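Local coordinates for protein aspartokinase (Clostridium acetobutylicum, PDB 3TVI) that probably catalyses the ATP-dependent phosphorylation of the beta-carboxyl group of L-aspartate, the first step toward threonine, methionine and lysine, and binds lysine in its regulatory domains, at residues Y49-L54 with K73-R78; S109-S114 with G178-F183; K155-V160 with G198-L203; G192-A197 with I251-D256. All coordinates share one frame; numbering follows the deposited sequence.

Contact 1: residues Y49-L54 with K73-R78; sequences YKITDL and KLISQR
The first torsion of Y49 (chi1 62°) puts its ring in the crowded position between backbone N and carbonyl carbon, and from there the ring reaches across to helix 69-85. R78 starts with CG anti to its backbone N and then bends at chi2 (81°), so that its aliphatic part runs back past the tyrosine in the opposite direction. The two meet through Y49 OH and R78 CD, 3.7 Å apart, with ring and guanidinium planes turned 73° from each other. Beside this crossing, Y49 CZ lies 4.1 Å from L74 CB, and the phenol oxygen comes within 3.4 Å of L74 O. I51 brings its CD1 methyl against the same arginine stem, 3.9 Å from R78 CG, and touches I75 CG1 with the same atom. One turn further on, L54 CD2 rests 4.2 Å from L74 CB. The charged end of R78 goes beyond this apolar seam: its NH1 is hydrogen-bonded to A15 O, in the loop after the strand 5-9. R44 NH1 lies close to R78 NE, a pair of like charges. I75 continues the packing onto L55 and C58 of helix 51-63 and L96 of helix 92-104. The whole is helix-helix packing in the amino acid kinase fold, at the start of helix 51-63, where T52, a predicted substrate-binding residue, turns away from this packing toward E117 of helix 109-127.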
# COMPACT_ATOMS: atom_id res chain seq x y z
N TYR B 49 19.07 -39.29 5.13
CA TYR B 49 17.81 -39.30 5.87
C TYR B 49 17.96 -38.48 7.14
O TYR B 49 19.05 -38.44 7.72
CB TYR B 49 17.41 -40.73 6.23
CG TYR B 49 18.40 -41.43 7.13
CD1 TYR B 49 18.43 -41.18 8.49
CD2 TYR B 49 19.33 -42.33 6.60
CE1 TYR B 49 19.34 -41.81 9.32
CE2 TYR B 49 20.24 -42.97 7.42
CZ TYR B 49 20.25 -42.70 8.78
OH TYR B 49 21.16 -43.34 9.60
N LYS B 50 16.87 -37.85 7.58
CA LYS B 50 16.87 -37.01 8.78
C LYS B 50 16.18 -37.77 9.91
O LYS B 50 15.10 -38.33 9.72
CB LYS B 50 16.11 -35.71 8.49
CG LYS B 50 16.06 -34.75 9.66
CD LYS B 50 15.09 -33.62 9.35
CE LYS B 50 15.04 -32.58 10.46
NZ LYS B 50 14.14 -31.44 10.10
N ILE B 51 16.81 -37.79 11.09
CA ILE B 51 16.29 -38.59 12.20
C ILE B 51 14.81 -38.30 12.48
O ILE B 51 13.97 -39.19 12.32
CB ILE B 51 17.08 -38.36 13.51
CG1 ILE B 51 18.46 -39.00 13.42
CG2 ILE B 51 16.31 -38.91 14.70
CD1 ILE B 51 18.44 -40.51 13.28
N THR B 52 14.51 -37.07 12.88
CA THR B 52 13.16 -36.72 13.29
C THR B 52 12.12 -37.22 12.29
O THR B 52 11.08 -37.73 12.69
CB THR B 52 13.00 -35.21 13.46
OG1 THR B 52 14.07 -34.71 14.26
CG2 THR B 52 11.68 -34.89 14.14
N ASP B 53 12.42 -37.10 11.01
CA ASP B 53 11.51 -37.63 9.99
C ASP B 53 11.36 -39.13 10.15
O ASP B 53 10.24 -39.65 10.12
CB ASP B 53 12.01 -37.30 8.58
CG ASP B 53 11.79 -35.85 8.20
OD1 ASP B 53 11.23 -35.06 9.00
OD2 ASP B 53 12.17 -35.51 7.05
N LEU B 54 12.48 -39.83 10.32
CA LEU B 54 12.45 -41.29 10.47
C LEU B 54 11.69 -41.70 11.72
O LEU B 54 10.96 -42.69 11.70
CB LEU B 54 13.86 -41.89 10.47
CG LEU B 54 14.27 -42.54 9.14
CD1 LEU B 54 14.05 -41.58 7.97
CD2 LEU B 54 15.71 -43.04 9.18
N LYS B 73 16.57 -49.58 13.09
CA LYS B 73 17.97 -49.95 12.91
C LYS B 73 18.77 -48.68 12.67
O LYS B 73 19.69 -48.35 13.42
CB LYS B 73 18.16 -50.89 11.72
CG LYS B 73 17.75 -52.32 11.99
CD LYS B 73 18.95 -53.24 12.24
CE LYS B 73 19.63 -53.66 10.94
NZ LYS B 73 20.50 -54.86 11.11
N LEU B 74 18.37 -47.94 11.65
CA LEU B 74 19.10 -46.77 11.20
C LEU B 74 19.21 -45.73 12.31
O LEU B 74 20.24 -45.06 12.42
CB LEU B 74 18.43 -46.16 9.97
CG LEU B 74 18.45 -47.05 8.73
CD1 LEU B 74 17.65 -46.43 7.60
CD2 LEU B 74 19.88 -47.32 8.31
N ILE B 75 18.18 -45.61 13.13
CA ILE B 75 18.22 -44.65 14.22
C ILE B 75 19.27 -45.09 15.22
O ILE B 75 20.20 -44.35 15.54
CB ILE B 75 16.87 -44.50 14.92
CG1 ILE B 75 15.88 -43.81 13.99
CG2 ILE B 75 17.04 -43.68 16.19
CD1 ILE B 75 14.46 -43.75 14.51
N SER B 76 19.14 -46.32 15.71
CA SER B 76 20.09 -46.82 16.70
C SER B 76 21.47 -46.84 16.06
O SER B 76 22.46 -46.47 16.69
CB SER B 76 19.70 -48.20 17.19
OG SER B 76 20.01 -49.17 16.21
N GLN B 77 21.52 -47.24 14.80
CA GLN B 77 22.77 -47.23 14.05
C GLN B 77 23.39 -45.84 14.08
O GLN B 77 24.58 -45.69 14.34
CB GLN B 77 22.52 -47.66 12.62
CG GLN B 77 23.75 -47.64 11.74
CD GLN B 77 23.56 -48.45 10.47
OE1 GLN B 77 22.77 -49.42 10.44
NE2 GLN B 77 24.28 -48.07 9.41
N ARG B 78 22.57 -44.82 13.82
CA ARG B 78 23.02 -43.44 13.85
C ARG B 78 23.58 -43.06 15.21
O ARG B 78 24.66 -42.47 15.30
CB ARG B 78 21.87 -42.49 13.51
CG ARG B 78 22.28 -41.05 13.24
CD ARG B 78 22.78 -40.89 11.82
NE ARG B 78 22.65 -39.51 11.40
CZ ARG B 78 23.52 -38.55 11.69
NH1 ARG B 78 24.61 -38.80 12.40
NH2 ARG B 78 23.29 -37.32 11.25

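Contact 2: residues S109-S114 with G178-F183; sequences SDYAAS and GDVKTF
Helix 109-127 opens by crossing the short strand 180-182 at 69°, the axes of the two segments approaching to 6.9 Å, with D110 facing T182 and Y111 facing V180. D110 makes the polar link. Its CG stands anti to the carbonyl carbon, beside the backbone N, which carries OD2 over the strand to accept a hydrogen bond from T182 N, 2.8 Å from D110 OD2. The bond is nearly straight at the hydrogen (166°), but the donor comes from above the carboxylate plane, 31° out of it. The same oxygen lies 3.6 Å from T182 CB, so the carboxylate sits against the threonine side chain as well as its amide. K181 NZ is 5.0 Å from D110 OD2, too far for contact, though its charge may still steady the carboxylate. Strand 180-182 pairs with 172-174 in a two-stranded antiparallel hairpin of the amino acid kinase domain, where K181 bonds through its backbone to G173; the D110 bond therefore ties the hairpin to the first turn of the helix. T182 OG1 is hydrogen-bonded to F171 O, just ahead of strand 172-174. V180 supplies the apolar half, its two methyls divided between two places. CG1, anti to the backbone N, reaches the helix backbone at Y111 CA (3.7 Å) and also meets S114 OG (3.6 Å). CG2 comes to the edge of the Y111 ring, near its plane, 4.2 Å from CD2. Further along the helix is E117, a predicted substrate-binding residue.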
# COMPACT_ATOMS: atom_id res chain seq x y z
N SER B 109 2.64 -39.29 18.34
CA SER B 109 3.57 -38.76 17.36
C SER B 109 4.50 -37.79 18.07
O SER B 109 5.72 -37.90 17.95
CB SER B 109 2.84 -38.03 16.24
OG SER B 109 2.19 -36.88 16.75
N ASP B 110 3.93 -36.86 18.83
CA ASP B 110 4.73 -35.87 19.55
C ASP B 110 5.85 -36.52 20.38
O ASP B 110 6.99 -36.09 20.35
CB ASP B 110 3.85 -34.97 20.44
CG ASP B 110 3.17 -33.86 19.66
OD1 ASP B 110 2.70 -34.12 18.53
OD2 ASP B 110 3.09 -32.73 20.18
N TYR B 111 5.52 -37.58 21.11
CA TYR B 111 6.53 -38.34 21.81
C TYR B 111 7.56 -38.88 20.81
O TYR B 111 8.77 -38.66 20.96
CB TYR B 111 5.91 -39.51 22.58
CG TYR B 111 6.96 -40.39 23.20
CD1 TYR B 111 7.43 -41.52 22.54
CD2 TYR B 111 7.54 -40.06 24.42
CE1 TYR B 111 8.41 -42.31 23.09
CE2 TYR B 111 8.52 -40.84 24.97
CZ TYR B 111 8.95 -41.97 24.31
OH TYR B 111 9.93 -42.77 24.86
N ALA B 112 7.07 -39.58 19.80
CA ALA B 112 7.92 -40.17 18.78
C ALA B 112 9.00 -39.20 18.29
O ALA B 112 10.18 -39.44 18.47
CB ALA B 112 7.08 -40.66 17.61
N ALA B 113 8.57 -38.09 17.69
CA ALA B 113 9.48 -37.18 16.99
C ALA B 113 10.39 -36.40 17.94
O ALA B 113 11.49 -35.98 17.55
CB ALA B 113 8.70 -36.23 16.10
N SER B 114 9.95 -36.21 19.18
CA SER B 114 10.73 -35.46 20.16
C SER B 114 11.95 -36.23 20.68
O SER B 114 12.80 -35.65 21.34
CB SER B 114 9.85 -35.05 21.34
OG SER B 114 9.17 -36.17 21.87
N GLY B 178 -0.17 -33.56 31.04
CA GLY B 178 1.06 -34.25 31.43
C GLY B 178 1.77 -35.05 30.34
O GLY B 178 2.89 -35.54 30.56
N ASP B 179 1.15 -35.19 29.18
CA ASP B 179 1.72 -35.98 28.08
C ASP B 179 2.62 -35.10 27.22
O ASP B 179 2.43 -33.88 27.16
CB ASP B 179 0.62 -36.63 27.24
CG ASP B 179 -0.17 -37.69 28.01
OD1 ASP B 179 0.33 -38.21 29.04
OD2 ASP B 179 -1.30 -38.02 27.59
N VAL B 180 3.59 -35.72 26.55
CA VAL B 180 4.59 -35.00 25.76
C VAL B 180 3.97 -34.23 24.61
O VAL B 180 3.34 -34.81 23.73
CB VAL B 180 5.64 -35.96 25.17
CG1 VAL B 180 6.37 -35.31 24.00
CG2 VAL B 180 6.62 -36.37 26.24
N LYS B 181 4.17 -32.91 24.63
CA LYS B 181 3.74 -32.02 23.55
C LYS B 181 4.96 -31.36 22.92
O LYS B 181 5.86 -30.91 23.62
CB LYS B 181 2.79 -30.95 24.10
CG LYS B 181 1.73 -30.49 23.11
CD LYS B 181 0.86 -29.38 23.68
CE LYS B 181 -0.38 -29.15 22.82
NZ LYS B 181 -0.04 -29.03 21.37
N THR B 182 4.99 -31.32 21.60
CA THR B 182 6.12 -30.73 20.88
C THR B 182 5.72 -29.34 20.44
O THR B 182 4.53 -29.07 20.28
CB THR B 182 6.50 -31.60 19.66
OG1 THR B 182 7.93 -31.64 19.53
CG2 THR B 182 5.87 -31.08 18.36
N PHE B 183 6.70 -28.46 20.26
CA PHE B 183 6.46 -27.13 19.69
C PHE B 183 6.07 -27.26 18.23
O PHE B 183 6.56 -28.15 17.54
CB PHE B 183 7.71 -26.25 19.78
CG PHE B 183 8.02 -25.78 21.17
CD1 PHE B 183 7.37 -24.67 21.69
CD2 PHE B 183 8.98 -26.41 21.94
CE1 PHE B 183 7.65 -24.22 22.97
CE2 PHE B 183 9.27 -25.97 23.22
CZ PHE B 183 8.61 -24.87 23.74

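Contact 3: residues K155-V160 with G198-L203; sequences KIKEKV and GVNADL
Two helices of the amino acid kinase domain, 149-159 and 187-199, meet here where the second one ends in a Schellman motif, N200 taking positive phi just before the chain runs on to strand 203-208. I156 and K157 bring the first helix onto that end. I156 has CG2 anti to its backbone N, beside the carbonyl carbon, and this methyl rests on the peptide that follows G198, 3.6 Å from G198 C and 3.8 Å from V199 N. The other branch passes by the glycine itself, I156 CD1 being 4.1 Å from G198 CA. With no side chain on G198, the isoleucine packs directly on the backbone. K157 reaches alongside: its chain is extended through chi2 and chi3, then bends at chi4 (48°) to turn the ammonium inward. K157 NZ gives a hydrogen bond to G198 O at 2.7 Å, arriving above the carbonyl plane, 41° out of it. V199 points away from helix 149-159 and packs on V6 and Y35 of the central sheet. The chemistry is that of a positive group at the C-terminal end of a helix: K157 would place a positive charge near the C-terminal carbonyls, an arrangement that would be expected to interact favourably with the helix dipole.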
# COMPACT_ATOMS: atom_id res chain seq x y z
N LYS B 155 9.59 -23.56 37.55
CA LYS B 155 10.20 -24.89 37.51
C LYS B 155 11.67 -24.79 37.08
O LYS B 155 12.54 -25.38 37.72
CB LYS B 155 9.42 -25.81 36.57
N ILE B 156 11.94 -24.03 36.03
CA ILE B 156 13.31 -23.82 35.57
C ILE B 156 14.22 -23.32 36.70
O ILE B 156 15.32 -23.84 36.90
CB ILE B 156 13.37 -22.82 34.40
CG1 ILE B 156 12.85 -23.48 33.12
CG2 ILE B 156 14.79 -22.34 34.18
CD1 ILE B 156 12.67 -22.52 31.96
N LYS B 157 13.75 -22.32 37.43
CA LYS B 157 14.51 -21.80 38.57
C LYS B 157 14.75 -22.89 39.61
O LYS B 157 15.83 -22.98 40.19
CB LYS B 157 13.78 -20.63 39.21
CG LYS B 157 13.76 -19.37 38.35
CD LYS B 157 13.01 -18.24 39.04
CE LYS B 157 13.35 -16.90 38.41
NZ LYS B 157 13.27 -16.95 36.92
N GLU B 158 13.73 -23.71 39.83
CA GLU B 158 13.80 -24.78 40.82
C GLU B 158 14.76 -25.87 40.34
O GLU B 158 15.67 -26.26 41.06
CB GLU B 158 12.39 -25.36 41.07
CG GLU B 158 12.11 -25.79 42.50
CD GLU B 158 12.62 -27.18 42.84
OE1 GLU B 158 13.28 -27.33 43.89
OE2 GLU B 158 12.34 -28.12 42.07
N LYS B 159 14.57 -26.33 39.11
CA LYS B 159 15.29 -27.50 38.59
C LYS B 159 16.60 -27.18 37.84
O LYS B 159 17.54 -27.98 37.91
CB LYS B 159 14.39 -28.31 37.65
CG LYS B 159 13.71 -29.51 38.29
CD LYS B 159 12.24 -29.27 38.62
CE LYS B 159 11.48 -30.59 38.80
NZ LYS B 159 12.14 -31.49 39.78
N VAL B 160 16.65 -26.06 37.12
CA VAL B 160 17.78 -25.79 36.22
C VAL B 160 18.85 -24.87 36.79
O VAL B 160 20.04 -25.22 36.76
CB VAL B 160 17.33 -25.24 34.86
CG1 VAL B 160 18.52 -25.14 33.92
CG2 VAL B 160 16.26 -26.13 34.25
N GLY B 198 13.99 -18.16 31.99
CA GLY B 198 13.72 -18.80 33.27
C GLY B 198 14.88 -18.78 34.25
O GLY B 198 14.68 -18.76 35.47
N VAL B 199 16.10 -18.79 33.72
CA VAL B 199 17.30 -18.72 34.55
C VAL B 199 17.75 -17.27 34.78
O VAL B 199 18.65 -17.02 35.59
CB VAL B 199 18.45 -19.50 33.90
CG1 VAL B 199 18.83 -18.87 32.57
CG2 VAL B 199 19.64 -19.55 34.84
N ASN B 200 17.13 -16.32 34.07
CA ASN B 200 17.59 -14.94 34.05
C ASN B 200 19.05 -14.89 33.58
O ASN B 200 19.91 -14.30 34.24
CB ASN B 200 17.42 -14.26 35.41
CG ASN B 200 15.97 -14.19 35.84
OD1 ASN B 200 15.10 -13.74 35.09
ND2 ASN B 200 15.69 -14.63 37.06
N ALA B 201 19.32 -15.53 32.45
CA ALA B 201 20.66 -15.60 31.89
C ALA B 201 21.16 -14.22 31.46
O ALA B 201 20.36 -13.27 31.32
CB ALA B 201 20.70 -16.55 30.70
N ASP B 202 22.47 -14.12 31.25
CA ASP B 202 23.10 -12.89 30.77
C ASP B 202 23.27 -12.85 29.26
O ASP B 202 23.36 -11.78 28.67
CB ASP B 202 24.48 -12.76 31.39
CG ASP B 202 24.42 -12.75 32.86
OD1 ASP B 202 23.31 -12.92 33.40
OD2 ASP B 202 25.48 -12.58 33.49
N LEU B 203 23.35 -14.03 28.67
CA LEU B 203 23.56 -14.18 27.24
C LEU B 203 22.90 -15.47 26.81
O LEU B 203 22.84 -16.42 27.57
CB LEU B 203 25.06 -14.26 26.94
CG LEU B 203 25.51 -14.43 25.48
CD1 LEU B 203 25.05 -13.25 24.63
CD2 LEU B 203 27.02 -14.56 25.42

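Contact 4: residues G192-A197 with I251-D256; sequences GSIISA and IFPVKD
P253 packs on S193, I194 and A197, residues that lie along one side of helix 187-199. CD and CG both touch S193 CB, with P253 CD at 3.9 Å, while CG goes on to I194, 4.2 Å from its CG1. At the other end of the ring P253 CB meets A197 CB, also at 4.2 Å. Next to the proline, V254 points its CG2 methyl, anti to its carbonyl carbon, at the serine: V254 CG2 is 3.7 Å from S193 CB, and reaches S196 CB at 4.4 Å. S193 is gripped between proline and valine through its methylene carbon, and no hydrogen bond crosses between 192-197 and 251-256. Its hydroxyl, beside the backbone N, has D189 O and A250 O both within reach of its single proton; A250, just ahead of the second helix, is the stronger partner and can tie the two regions together. S196 turns its OG back onto its own helix, bonding to G192 O at 2.7 Å, an oxygen that also accepts S196 N. Farther out, Y153 of helix 149-159 packs on both P253 and A197, Y204 of strand 203-208 lies against both serines, and Y232 covers V254. With segment axes 8.0 Å apart, inclined by 30° and running the same general way, small residues and a proline make a close helix-helix packing beside the central sheet of the amino acid kinase fold.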
# COMPACT_ATOMS: atom_id res chain seq x y z
N GLY B 192 15.61 -22.86 23.97
CA GLY B 192 16.79 -22.10 24.38
C GLY B 192 16.45 -20.74 24.96
O GLY B 192 16.94 -20.38 26.04
N SER B 193 15.59 -20.00 24.26
CA SER B 193 15.11 -18.69 24.75
C SER B 193 14.38 -18.82 26.07
O SER B 193 14.60 -18.03 26.98
CB SER B 193 14.18 -18.05 23.72
OG SER B 193 14.65 -18.30 22.41
N ILE B 194 13.50 -19.82 26.16
CA ILE B 194 12.75 -20.08 27.38
C ILE B 194 13.71 -20.26 28.55
O ILE B 194 13.59 -19.59 29.56
CB ILE B 194 11.89 -21.35 27.25
CG1 ILE B 194 10.75 -21.12 26.24
CG2 ILE B 194 11.32 -21.75 28.60
CD1 ILE B 194 9.85 -22.31 26.02
N ILE B 195 14.68 -21.15 28.39
CA ILE B 195 15.60 -21.45 29.48
C ILE B 195 16.30 -20.19 29.96
O ILE B 195 16.42 -19.96 31.16
CB ILE B 195 16.67 -22.48 29.08
CG1 ILE B 195 16.05 -23.87 28.90
CG2 ILE B 195 17.76 -22.54 30.14
CD1 ILE B 195 15.30 -24.38 30.11
N SER B 196 16.76 -19.38 29.00
CA SER B 196 17.45 -18.13 29.32
C SER B 196 16.54 -17.25 30.18
O SER B 196 16.94 -16.81 31.27
CB SER B 196 17.82 -17.39 28.03
OG SER B 196 18.27 -18.29 27.03
N ALA B 197 15.32 -17.03 29.69
CA ALA B 197 14.31 -16.31 30.45
C ALA B 197 14.16 -16.85 31.87
O ALA B 197 14.22 -16.09 32.83
CB ALA B 197 12.97 -16.38 29.73
N ILE B 251 12.11 -16.23 19.61
CA ILE B 251 12.77 -15.37 20.59
C ILE B 251 11.85 -14.43 21.39
O ILE B 251 12.32 -13.50 22.04
CB ILE B 251 13.92 -14.56 19.94
CG1 ILE B 251 13.39 -13.43 19.03
CG2 ILE B 251 14.84 -15.49 19.15
CD1 ILE B 251 13.05 -13.89 17.63
N PHE B 252 10.55 -14.71 21.39
CA PHE B 252 9.63 -13.88 22.16
C PHE B 252 9.90 -13.85 23.67
O PHE B 252 9.65 -12.81 24.30
CB PHE B 252 8.15 -14.24 21.85
CG PHE B 252 7.66 -15.51 22.52
CD1 PHE B 252 7.15 -15.48 23.81
CD2 PHE B 252 7.68 -16.72 21.83
CE1 PHE B 252 6.69 -16.65 24.42
CE2 PHE B 252 7.22 -17.88 22.43
CZ PHE B 252 6.72 -17.85 23.72
N PRO B 253 10.41 -14.95 24.27
CA PRO B 253 10.63 -14.94 25.73
C PRO B 253 11.80 -14.06 26.13
O PRO B 253 11.75 -13.37 27.14
CB PRO B 253 10.95 -16.41 26.05
CG PRO B 253 10.58 -17.19 24.84
CD PRO B 253 10.77 -16.26 23.69
N VAL B 254 12.85 -14.13 25.33
CA VAL B 254 14.01 -13.27 25.49
C VAL B 254 13.60 -11.80 25.33
O VAL B 254 13.99 -10.96 26.15
CB VAL B 254 15.11 -13.66 24.49
CG1 VAL B 254 16.10 -12.53 24.30
CG2 VAL B 254 15.81 -14.93 24.94
N LYS B 255 12.80 -11.50 24.30
CA LYS B 255 12.37 -10.13 23.98
C LYS B 255 11.78 -9.35 25.16
O LYS B 255 12.15 -8.20 25.37
CB LYS B 255 11.37 -10.12 22.82
N ASP B 256 10.87 -9.95 25.93
CA ASP B 256 10.28 -9.26 27.09
C ASP B 256 11.38 -8.77 28.05
O ASP B 256 11.44 -7.59 28.40
CB ASP B 256 9.28 -10.15 27.85
CG ASP B 256 8.54 -9.40 28.97
OD1 ASP B 256 7.97 -8.31 28.70
OD2 ASP B 256 8.54 -9.88 30.13

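How the contacts relate
All four contacts lie in the amino acid kinase domain, away from the ACT-containing regulatory part. Contact 1 closes before contact 2 opens, whereas contacts 2 and 3 alternate along the chain, as do 3 and 4. Contacts 3 and 4 have centres only about 10 Å apart; I156 of the former packs on I194 and I195 of the latter. I194 also touches F183, joining contacts 4 and 2, centres about 21 Å apart. T52 packs on A113, linking contacts 1 and 2 near the predicted substrate-binding residues. Contacts 1 and 3, centres about 32 Å apart, do not touch. Helix 187-199, shared by contacts 3 and 4 and following strand 180-182 of contact 2, ties outer helices to the central sheet of the kinase domain.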